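Local coordinates for 5-formaminoimidazole-4-carboxamide-1-(beta)-D-ribofuranosyl 5'-monophosphate synthetase (Methanocaldococcus jannaschii, PDB 2R7L), which catalyses the ATP- and formate-dependent, folate-independent formylation of AICAR to FAICAR in the de novo purine pathway, at residues A[18-26]-A[36-46]; A[146-157]-A[192-201]. All coordinates share one frame; numbering follows the deposited sequence.

Interaction 1 (A[18-26]-A[36-46]); sequences EITIATLGS and AKLEGFSTVCI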
loop_
_atom_site.group_PDB
_atom_site.type_symbol
_atom_site.label_atom_id
_atom_site.label_comp_id
_atom_site.label_asym_id
_atom_site.label_seq_id
_atom_site.Cartn_x
_atom_site.Cartn_y
_atom_site.Cartn_z
ATOM N N GLU A 18 18.159 14.541 15.560
ATOM C CA GLU A 18 17.453 13.642 16.461
ATOM C C GLU A 18 16.210 14.273 17.085
ATOM O O GLU A 18 15.890 14.009 18.247
ATOM C CB GLU A 18 18.401 13.155 17.551
ATOM C CG GLU A 18 19.686 12.568 16.996
ATOM C CD GLU A 18 20.583 12.012 18.072
ATOM O OE1 GLU A 18 20.204 12.087 19.261
ATOM O OE2 GLU A 18 21.668 11.499 17.727
ATOM N N ILE A 19 15.512 15.100 16.312
ATOM C CA ILE A 19 14.291 15.738 16.796
ATOM C C ILE A 19 13.211 14.680 17.013
ATOM O O ILE A 19 12.880 13.913 16.102
ATOM C CB ILE A 19 13.777 16.818 15.823
ATOM C CG1 ILE A 19 14.813 17.929 15.648
ATOM C CG2 ILE A 19 12.447 17.393 16.300
ATOM C CD1 ILE A 19 15.241 18.583 16.935
ATOM N N THR A 20 12.691 14.624 18.234
ATOM C CA THR A 20 11.601 13.714 18.550
ATOM C C THR A 20 10.305 14.496 18.753
ATOM O O THR A 20 10.313 15.727 18.868
ATOM C CB THR A 20 11.883 12.895 19.813
ATOM O OG1 THR A 20 11.861 13.759 20.954
ATOM C CG2 THR A 20 13.234 12.197 19.720
ATOM N N ILE A 21 9.192 13.778 18.783
ATOM C CA ILE A 21 7.899 14.396 19.049
ATOM C C ILE A 21 7.375 13.854 20.356
ATOM O O ILE A 21 7.322 12.638 20.555
ATOM C CB ILE A 21 6.895 14.145 17.909
ATOM C CG1 ILE A 21 7.284 14.987 16.692
ATOM C CG2 ILE A 21 5.463 14.472 18.366
ATOM C CD1 ILE A 21 6.463 14.715 15.457
ATOM N N ALA A 22 7.029 14.760 21.266
ATOM C CA ALA A 22 6.518 14.357 22.567
ATOM C C ALA A 22 5.121 14.928 22.858
ATOM O O ALA A 22 4.714 15.956 22.306
ATOM C CB ALA A 22 7.496 14.754 23.666
ATOM N N THR A 23 4.403 14.243 23.737
ATOM C CA THR A 23 3.095 14.682 24.178
ATOM C C THR A 23 2.738 13.871 25.412
ATOM O O THR A 23 3.391 12.872 25.715
ATOM C CB THR A 23 2.025 14.483 23.074
ATOM O OG1 THR A 23 0.937 15.394 23.278
ATOM C CG2 THR A 23 1.513 13.058 23.066
ATOM N N LEU A 24 1.717 14.314 26.139
ATOM C CA LEU A 24 1.245 13.580 27.310
ATOM C C LEU A 24 0.314 12.463 26.867
ATOM O O LEU A 24 -0.498 12.646 25.963
ATOM C CB LEU A 24 0.537 14.526 28.298
ATOM C CG LEU A 24 -0.318 13.904 29.406
ATOM C CD1 LEU A 24 0.549 13.183 30.416
ATOM C CD2 LEU A 24 -1.175 14.960 30.097
ATOM N N GLY A 25 0.422 11.314 27.520
ATOM C CA GLY A 25 -0.347 10.142 27.144
ATOM C C GLY A 25 -1.821 10.214 27.509
ATOM O O GLY A 25 -2.264 9.577 28.462
ATOM N N SER A 26 -2.583 10.970 26.724
ATOM C CA SER A 26 -4.014 11.122 26.946
ATOM C C SER A 26 -4.612 11.970 25.839
ATOM O O SER A 26 -3.893 12.463 24.971
ATOM C CB SER A 26 -4.276 11.812 28.293
ATOM O OG SER A 26 -5.663 11.810 28.587
ATOM N N ALA A 36 3.375 10.525 14.246
ATOM C CA ALA A 36 4.794 10.846 14.331
ATOM C C ALA A 36 5.672 9.679 13.875
ATOM O O ALA A 36 6.579 9.861 13.075
ATOM C CB ALA A 36 5.151 11.245 15.748
ATOM N N LYS A 37 5.408 8.489 14.403
ATOM C CA LYS A 37 6.121 7.302 13.989
ATOM C C LYS A 37 6.011 7.112 12.478
ATOM O O LYS A 37 7.002 6.830 11.812
ATOM C CB LYS A 37 5.566 6.068 14.705
ATOM C CG LYS A 37 5.844 6.028 16.197
ATOM C CD LYS A 37 7.196 5.427 16.506
ATOM C CE LYS A 37 7.179 3.921 16.312
ATOM N NZ LYS A 37 8.453 3.290 16.744
ATOM N N LEU A 38 4.801 7.270 11.946
ATOM C CA LEU A 38 4.547 7.070 10.517
ATOM C C LEU A 38 5.320 8.066 9.664
ATOM O O LEU A 38 5.588 7.798 8.491
ATOM C CB LEU A 38 3.041 7.166 10.194
ATOM C CG LEU A 38 2.149 5.968 10.548
ATOM C CD1 LEU A 38 0.673 6.312 10.363
ATOM C CD2 LEU A 38 2.509 4.735 9.732
ATOM N N GLU A 39 5.668 9.216 10.242
ATOM C CA GLU A 39 6.458 10.221 9.514
ATOM C C GLU A 39 7.968 10.080 9.761
ATOM O O GLU A 39 8.768 10.830 9.210
ATOM C CB GLU A 39 5.990 11.638 9.859
ATOM C CG GLU A 39 4.602 11.973 9.300
ATOM C CD GLU A 39 4.586 12.046 7.785
ATOM O OE1 GLU A 39 5.384 12.827 7.220
ATOM O OE2 GLU A 39 3.777 11.328 7.157
ATOM N N GLY A 40 8.352 9.122 10.598
ATOM C CA GLY A 40 9.763 8.798 10.780
ATOM C C GLY A 40 10.367 9.276 12.079
ATOM O O GLY A 40 11.551 9.066 12.330
ATOM N N PHE A 41 9.555 9.914 12.918
ATOM C CA PHE A 41 10.033 10.412 14.196
ATOM C C PHE A 41 10.101 9.306 15.224
ATOM O O PHE A 41 9.345 8.340 15.161
ATOM C CB PHE A 41 9.116 11.512 14.732
ATOM C CG PHE A 41 9.148 12.771 13.935
ATOM C CD1 PHE A 41 10.052 13.773 14.237
ATOM C CD2 PHE A 41 8.260 12.961 12.894
ATOM C CE1 PHE A 41 10.072 14.950 13.503
ATOM C CE2 PHE A 41 8.275 14.124 12.157
ATOM C CZ PHE A 41 9.185 15.120 12.458
ATOM N N SER A 42 11.034 9.444 16.159
ATOM C CA SER A 42 10.970 8.691 17.392
ATOM C C SER A 42 10.092 9.513 18.349
ATOM O O SER A 42 10.118 10.740 18.316
ATOM C CB SER A 42 12.367 8.480 17.972
ATOM O OG SER A 42 12.330 7.538 19.030
ATOM N N THR A 43 9.302 8.839 19.179
ATOM C CA THR A 43 8.281 9.518 19.975
ATOM C C THR A 43 8.473 9.357 21.477
ATOM O O THR A 43 8.882 8.297 21.951
ATOM C CB THR A 43 6.887 8.974 19.659
ATOM O OG1 THR A 43 6.892 7.553 19.839
ATOM C CG2 THR A 43 6.477 9.308 18.233
ATOM N N VAL A 44 8.129 10.410 22.217
ATOM C CA VAL A 44 8.175 10.389 23.681
ATOM C C VAL A 44 6.774 10.579 24.271
ATOM O O VAL A 44 6.055 11.508 23.909
ATOM C CB VAL A 44 9.105 11.497 24.221
ATOM C CG1 VAL A 44 9.184 11.434 25.739
ATOM C CG2 VAL A 44 10.496 11.377 23.596
ATOM N N CYS A 45 6.394 9.693 25.179
ATOM C CA CYS A 45 5.090 9.763 25.814
ATOM C C CYS A 45 5.204 9.918 27.329
ATOM O O CYS A 45 5.698 9.026 28.014
ATOM C CB CYS A 45 4.297 8.500 25.495
ATOM S SG CYS A 45 2.662 8.425 26.229
ATOM N N ILE A 46 4.738 11.050 27.852
ATOM C CA ILE A 46 4.637 11.208 29.300
ATOM C C ILE A 46 3.457 10.395 29.821
ATOM O O ILE A 46 2.322 10.566 29.367
ATOM C CB ILE A 46 4.475 12.673 29.707
ATOM C CG1 ILE A 46 5.544 13.526 29.034
ATOM C CG2 ILE A 46 4.554 12.808 31.220
ATOM C CD1 ILE A 46 5.444 14.995 29.363
HETATM O O HOH W 1 13.181 11.293 15.763
#

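Interaction 2 (A[146-157]-A[192-201]); sequences PEDIDGTVIVKF and DIANAHIEEY. With ATP (adenosine-5'-triphosphate), chain E.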
loop_
_atom_site.group_PDB
_atom_site.type_symbol
_atom_site.label_atom_id
_atom_site.label_comp_id
_atom_site.label_asym_id
_atom_site.label_seq_id
_atom_site.Cartn_x
_atom_site.Cartn_y
_atom_site.Cartn_z
ATOM N N PRO A 146 -31.362 35.565 33.412
ATOM C CA PRO A 146 -32.543 34.710 33.348
ATOM C C PRO A 146 -33.817 35.452 32.933
ATOM O O PRO A 146 -34.735 34.842 32.388
ATOM C CB PRO A 146 -32.675 34.190 34.777
ATOM C CG PRO A 146 -31.290 34.212 35.312
ATOM C CD PRO A 146 -30.599 35.369 34.658
ATOM N N GLU A 147 -33.866 36.760 33.170
ATOM C CA GLU A 147 -35.046 37.556 32.822
ATOM C C GLU A 147 -35.154 37.859 31.325
ATOM O O GLU A 147 -36.200 38.300 30.849
ATOM C CB GLU A 147 -35.094 38.856 33.644
ATOM C CG GLU A 147 -35.635 38.678 35.065
ATOM C CD GLU A 147 -34.750 37.788 35.930
ATOM O OE1 GLU A 147 -33.509 37.887 35.817
ATOM O OE2 GLU A 147 -35.291 36.989 36.728
ATOM N N ASP A 148 -34.081 37.610 30.581
ATOM C CA ASP A 148 -34.063 37.915 29.154
ATOM C C ASP A 148 -34.513 36.736 28.282
ATOM O O ASP A 148 -34.653 36.878 27.064
ATOM C CB ASP A 148 -32.676 38.399 28.732
ATOM C CG ASP A 148 -32.349 39.781 29.273
ATOM O OD1 ASP A 148 -33.101 40.734 28.966
ATOM O OD2 ASP A 148 -31.336 39.916 29.997
ATOM N N ILE A 149 -34.752 35.586 28.914
ATOM C CA ILE A 149 -35.139 34.369 28.203
ATOM C C ILE A 149 -36.457 34.569 27.463
ATOM O O ILE A 149 -37.477 34.879 28.076
ATOM C CB ILE A 149 -35.310 33.168 29.162
ATOM C CG1 ILE A 149 -33.971 32.648 29.678
ATOM C CG2 ILE A 149 -36.006 32.028 28.448
ATOM C CD1 ILE A 149 -32.930 33.692 29.907
ATOM N N ASP A 150 -36.434 34.395 26.148
ATOM C CA ASP A 150 -37.634 34.531 25.329
ATOM C C ASP A 150 -37.773 33.330 24.399
ATOM O O ASP A 150 -38.597 33.321 23.487
ATOM C CB ASP A 150 -37.575 35.822 24.514
ATOM C CG ASP A 150 -36.396 35.855 23.554
ATOM O OD1 ASP A 150 -35.616 34.880 23.528
ATOM O OD2 ASP A 150 -36.245 36.856 22.825
ATOM N N GLY A 151 -36.944 32.321 24.629
ATOM C CA GLY A 151 -36.974 31.106 23.828
ATOM C C GLY A 151 -36.325 29.985 24.605
ATOM O O GLY A 151 -36.119 30.100 25.811
ATOM N N THR A 152 -36.000 28.895 23.923
ATOM C CA THR A 152 -35.316 27.798 24.578
ATOM C C THR A 152 -33.836 28.149 24.689
ATOM O O THR A 152 -33.228 28.660 23.744
ATOM C CB THR A 152 -35.527 26.464 23.835
ATOM O OG1 THR A 152 -36.931 26.246 23.660
ATOM C CG2 THR A 152 -34.950 25.301 24.630
ATOM N N VAL A 153 -33.266 27.913 25.862
ATOM C CA VAL A 153 -31.873 28.237 26.085
ATOM C C VAL A 153 -31.165 27.066 26.734
ATOM O O VAL A 153 -31.805 26.205 27.346
ATOM C CB VAL A 153 -31.699 29.497 26.979
ATOM C CG1 VAL A 153 -32.214 30.739 26.272
ATOM C CG2 VAL A 153 -32.386 29.310 28.318
ATOM N N ILE A 154 -29.843 27.031 26.588
ATOM C CA ILE A 154 -29.030 26.100 27.354
ATOM C C ILE A 154 -28.210 26.918 28.341
ATOM O O ILE A 154 -27.762 28.024 28.026
ATOM C CB ILE A 154 -28.122 25.221 26.443
ATOM C CG1 ILE A 154 -27.347 24.189 27.272
ATOM C CG2 ILE A 154 -27.185 26.084 25.627
ATOM C CD1 ILE A 154 -26.735 23.061 26.443
ATOM N N VAL A 155 -28.039 26.391 29.545
ATOM C CA VAL A 155 -27.326 27.127 30.578
ATOM C C VAL A 155 -26.091 26.362 31.030
ATOM O O VAL A 155 -26.189 25.225 31.494
ATOM C CB VAL A 155 -28.231 27.447 31.794
ATOM C CG1 VAL A 155 -27.527 28.417 32.722
ATOM C CG2 VAL A 155 -29.558 28.038 31.327
ATOM N N LYS A 156 -24.936 27.011 30.893
ATOM C CA LYS A 156 -23.642 26.392 31.162
ATOM C C LYS A 156 -22.952 27.009 32.381
ATOM O O LYS A 156 -23.187 28.170 32.719
ATOM C CB LYS A 156 -22.741 26.528 29.932
ATOM C CG LYS A 156 -23.343 25.956 28.662
ATOM C CD LYS A 156 -22.498 26.296 27.448
ATOM C CE LYS A 156 -22.995 25.554 26.217
ATOM N NZ LYS A 156 -22.351 26.025 24.951
ATOM N N PHE A 157 -22.097 26.221 33.032
ATOM C CA PHE A 157 -21.363 26.676 34.211
ATOM C C PHE A 157 -19.891 26.270 34.140
ATOM O O PHE A 157 -19.017 27.094 33.860
ATOM C CB PHE A 157 -22.001 26.115 35.485
ATOM C CG PHE A 157 -23.486 26.335 35.566
ATOM C CD1 PHE A 157 -24.368 25.407 35.036
ATOM C CD2 PHE A 157 -24.000 27.469 36.168
ATOM C CE1 PHE A 157 -25.737 25.608 35.104
ATOM C CE2 PHE A 157 -25.368 27.676 36.242
ATOM C CZ PHE A 157 -26.237 26.744 35.708
ATOM N N ASP A 192 -21.848 29.037 41.204
ATOM C CA ASP A 192 -21.959 28.625 39.810
ATOM C C ASP A 192 -23.148 29.301 39.127
ATOM O O ASP A 192 -22.996 29.907 38.064
ATOM C CB ASP A 192 -22.071 27.102 39.707
ATOM C CG ASP A 192 -20.878 26.384 40.315
ATOM O OD1 ASP A 192 -19.755 26.932 40.252
ATOM O OD2 ASP A 192 -21.063 25.269 40.851
ATOM N N ILE A 193 -24.322 29.205 39.748
ATOM C CA ILE A 193 -25.542 29.796 39.190
ATOM C C ILE A 193 -25.507 31.322 39.171
ATOM O O ILE A 193 -26.273 31.961 38.445
ATOM C CB ILE A 193 -26.829 29.281 39.897
ATOM C CG1 ILE A 193 -27.840 30.420 40.078
ATOM C CG2 ILE A 193 -26.496 28.645 41.234
ATOM C CD1 ILE A 193 -29.126 30.013 40.777
ATOM N N ALA A 194 -24.605 31.901 39.958
ATOM C CA ALA A 194 -24.412 33.346 39.956
ATOM C C ALA A 194 -23.729 33.789 38.665
ATOM O O ALA A 194 -24.013 34.866 38.139
ATOM C CB ALA A 194 -23.597 33.778 41.165
ATOM N N ASN A 195 -22.835 32.945 38.159
ATOM C CA ASN A 195 -22.085 33.249 36.944
ATOM C C ASN A 195 -22.526 32.390 35.759
ATOM O O ASN A 195 -21.747 32.131 34.837
ATOM C CB ASN A 195 -20.588 33.064 37.192
ATOM C CG ASN A 195 -20.121 33.723 38.480
ATOM O OD1 ASN A 195 -20.657 34.752 38.898
ATOM N ND2 ASN A 195 -19.115 33.130 39.115
ATOM N N ALA A 196 -23.780 31.954 35.795
ATOM C CA ALA A 196 -24.337 31.110 34.747
ATOM C C ALA A 196 -24.222 31.770 33.380
ATOM O O ALA A 196 -24.452 32.973 33.240
ATOM C CB ALA A 196 -25.790 30.791 35.051
ATOM N N HIS A 197 -23.858 30.979 32.376
ATOM C CA HIS A 197 -23.848 31.455 31.002
ATOM C C HIS A 197 -25.067 30.911 30.261
ATOM O O HIS A 197 -25.239 29.700 30.127
ATOM C CB HIS A 197 -22.553 31.053 30.289
ATOM C CG HIS A 197 -22.509 31.455 28.847
ATOM N ND1 HIS A 197 -22.182 32.731 28.439
ATOM C CD2 HIS A 197 -22.754 30.751 27.716
ATOM C CE1 HIS A 197 -22.226 32.794 27.120
ATOM N NE2 HIS A 197 -22.571 31.607 26.655
ATOM N N ILE A 198 -25.906 31.821 29.782
ATOM C CA ILE A 198 -27.164 31.462 29.145
ATOM C C ILE A 198 -27.094 31.801 27.673
ATOM O O ILE A 198 -26.832 32.951 27.316
ATOM C CB ILE A 198 -28.346 32.255 29.763
ATOM C CG1 ILE A 198 -28.329 32.145 31.292
ATOM C CG2 ILE A 198 -29.682 31.795 29.179
ATOM C CD1 ILE A 198 -29.321 33.058 31.989
ATOM N N GLU A 199 -27.328 30.810 26.814
ATOM C CA GLU A 199 -27.354 31.078 25.378
ATOM C C GLU A 199 -28.457 30.325 24.656
ATOM O O GLU A 199 -28.974 29.317 25.137
ATOM C CB GLU A 199 -25.994 30.771 24.723
ATOM C CG GLU A 199 -25.521 29.327 24.893
ATOM C CD GLU A 199 -24.246 29.022 24.111
ATOM O OE1 GLU A 199 -23.425 29.943 23.909
ATOM O OE2 GLU A 199 -24.063 27.856 23.699
ATOM N N GLU A 200 -28.798 30.833 23.483
ATOM C CA GLU A 200 -29.771 30.205 22.618
ATOM C C GLU A 200 -29.494 28.712 22.442
ATOM O O GLU A 200 -28.385 28.315 22.091
ATOM C CB GLU A 200 -29.740 30.899 21.261
ATOM C CG GLU A 200 -30.547 30.211 20.188
ATOM C CD GLU A 200 -30.372 30.865 18.843
ATOM O OE1 GLU A 200 -29.449 31.700 18.700
ATOM O OE2 GLU A 200 -31.164 30.552 17.931
ATOM N N TYR A 201 -30.497 27.883 22.703
ATOM C CA TYR A 201 -30.388 26.471 22.382
ATOM C C TYR A 201 -30.545 26.354 20.869
ATOM O O TYR A 201 -31.612 26.662 20.330
ATOM C CB TYR A 201 -31.464 25.652 23.103
ATOM C CG TYR A 201 -31.216 24.164 23.023
ATOM C CD1 TYR A 201 -30.630 23.484 24.083
ATOM C CD2 TYR A 201 -31.543 23.441 21.877
ATOM C CE1 TYR A 201 -30.388 22.121 24.017
ATOM C CE2 TYR A 201 -31.307 22.072 21.798
ATOM C CZ TYR A 201 -30.723 21.422 22.870
ATOM O OH TYR A 201 -30.480 20.070 22.810
HETATM P PG ATP E . -16.404 19.298 25.264
HETATM O O1G ATP E . -14.916 19.548 25.362
HETATM O O2G ATP E . -16.947 19.311 23.849
HETATM O O3G ATP E . -16.875 18.126 26.093
HETATM P PB ATP E . -17.101 22.062 25.328
HETATM O O1B ATP E . -16.221 22.078 24.102
HETATM O O2B ATP E . -16.836 23.076 26.418
HETATM O O3B ATP E . -17.067 20.587 25.995
HETATM P PA ATP E . -19.868 22.776 25.663
HETATM O O1A ATP E . -20.116 24.214 25.285
HETATM O O2A ATP E . -19.707 22.345 27.096
HETATM O O3A ATP E . -18.615 22.234 24.788
HETATM O "O5'" ATP E . -21.069 21.923 25.035
HETATM C "C5'" ATP E . -21.326 20.617 25.521
HETATM C "C4'" ATP E . -22.499 20.053 24.736
HETATM O "O4'" ATP E . -23.694 20.786 25.028
HETATM C "C3'" ATP E . -22.310 20.172 23.234
HETATM O "O3'" ATP E . -21.585 19.064 22.693
HETATM C "C2'" ATP E . -23.737 20.232 22.723
HETATM O "O2'" ATP E . -24.261 18.915 22.557
HETATM C "C1'" ATP E . -24.496 20.920 23.851
HETATM N N9 ATP E . -24.589 22.355 23.520
HETATM C C8 ATP E . -23.652 23.276 23.819
HETATM N N7 ATP E . -24.019 24.501 23.371
HETATM C C5 ATP E . -25.225 24.374 22.786
HETATM C C6 ATP E . -26.183 25.285 22.120
HETATM N N6 ATP E . -25.918 26.607 21.983
HETATM N N1 ATP E . -27.319 24.743 21.639
HETATM C C2 ATP E . -27.591 23.425 21.763
HETATM N N3 ATP E . -26.772 22.547 22.364
HETATM C C4 ATP E . -25.590 22.952 22.874
#

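Interaction 1 (A[18-26]-A[36-46])
Five backbone hydrogen bonds join Ile21, Thr23 and Gly25 to Ser42, Val44 and Ile46, the ladder of two neighbouring parallel strands. Ile21 and Thr23 each bond two residues of 36-46: Ile21 accepts from Val44 N through its O (2.9 Å) and donates through its N to Ser42 O, and Thr23 repeats the pattern two residues on. Gly25 N closes the ladder on Ile46 O at 2.8 Å. Between these rungs Ala22 CA comes to 3.2 Å from Val44 O, a CA-H...O contact. Before the ladder starts, a water takes over: it donates to Ile19 O and accepts from Ser42 N, bridging backbones that are still too far apart there to bond directly.

Apolar packing gathers on Ile21, where the chain leaves the helix. Ile21 CD1 stands over the centre of the Phe41 ring, 3.6 Å from its centroid and 12° off the normal, a CH-pi contact; with CG1 anti to the carbonyl carbon (chi1 -73°) and the chain extended beyond it, the methyl also meets Ala36 CB. The same ring turns its edge to Ile19 O, whose nearest ring atom is Phe41 CD1 at 3.4 Å. On the sheet face of Ala22 and Leu24 the side chains are matched in register: Ala22 CB lies against Val44 CB, and Leu24 CD1 packs on Ile46 CB, the two chains at about a right angle. On the face of Thr23, Cys45 SG sits 3.6 Å from Gly25 CA.

Strand 20-24, helix 29-38 and strand 43-47 form a beta-alpha-beta unit, the helix ending in a Schellman motif at Gly40. In the parallel sheet strand 87-89 flanks 20-24 and strand 63-66 flanks 43-47, while helix 339-353 packs on Phe41 through Ile347.

Interaction 2 (A[146-157]-A[192-201])
Lys156 and Glu199 meet in a salt bridge on the sheet face that carries ATP. From CB, which lies 4.0 Å from His197 O, the lysine chain leaves with CG anti to the carbonyl carbon (chi1 -56°) and then runs fully extended. Its CD approaches ATP O1A, and CE lies near both that phosphate oxygen and adenine N7. At the tip, NZ has three partners: it donates to ATP O1A, to ATP N7 at 2.8 Å, and to Glu199 OE2, also at 2.8 Å. This carboxylate oxygen is met 55° out of its plane.

Glu199 OE2 in turn accepts from ATP N6, so one oxygen holds both the ammonium and the adenine amino group; Glu200 O takes a second bond from N6. The other oxygen, OE1, receives a weak bond from His197 NE2. A glutamine in place of Glu199 would probably leave Lys156 NZ without its carboxylate partner, though not without the alpha phosphate, and weaken the shared hold on ATP N6.

The C2 edge of adenine points at the face of the Tyr201 ring, ATP C2 lying 3.6 Å above that ring's centre, while Ile154 CD1 lies over the base near ATP N9.

Beneath, the strands are antiparallel. Ile154 and Glu199 exchange backbone bonds, as do Lys156 and His197, and Tyr201 N reaches Thr152 O. On the face away from the nucleotide, Ile198 CG2 packs on Val153 and Ile149 CD1, while its CD1 meets Pro146 CD. At the far end Phe157 CE2 touches Ala196 CB at 3.4 Å, and its edge faces Asp192 O.

Tyr166, Val202, Glu230, Gln297 and, from a neighbouring subunit, Arg238 also bond the nucleotide. Lysine and glutamate from neighbouring antiparallel strands, with a tyrosine just after the second, line the adenine in the ATP site of an ATP-grasp enzyme.

In the fold
Interactions 1 and 2 lie on opposite sides of the chain's centre, their centres about 42 Å apart, and share no strand or helix. Interaction 1 is the more deeply buried: consecutive parallel strands joined through a helix, in the amino-terminal region whose family belongs to a Rossmann-like clan, with chemistry almost wholly backbone bonding and apolar packing. The side chain of Leu24 nevertheless lies about 4 Å from that of Ser94, which binds AICAR. Interaction 2 is only partly buried, pairs strands distant in sequence and antiparallel, and belongs to the ATP-grasp range; there charged side chains turn one sheet face into a nucleotide site. One sheet thus borders the AICAR pocket, the other holds ATP.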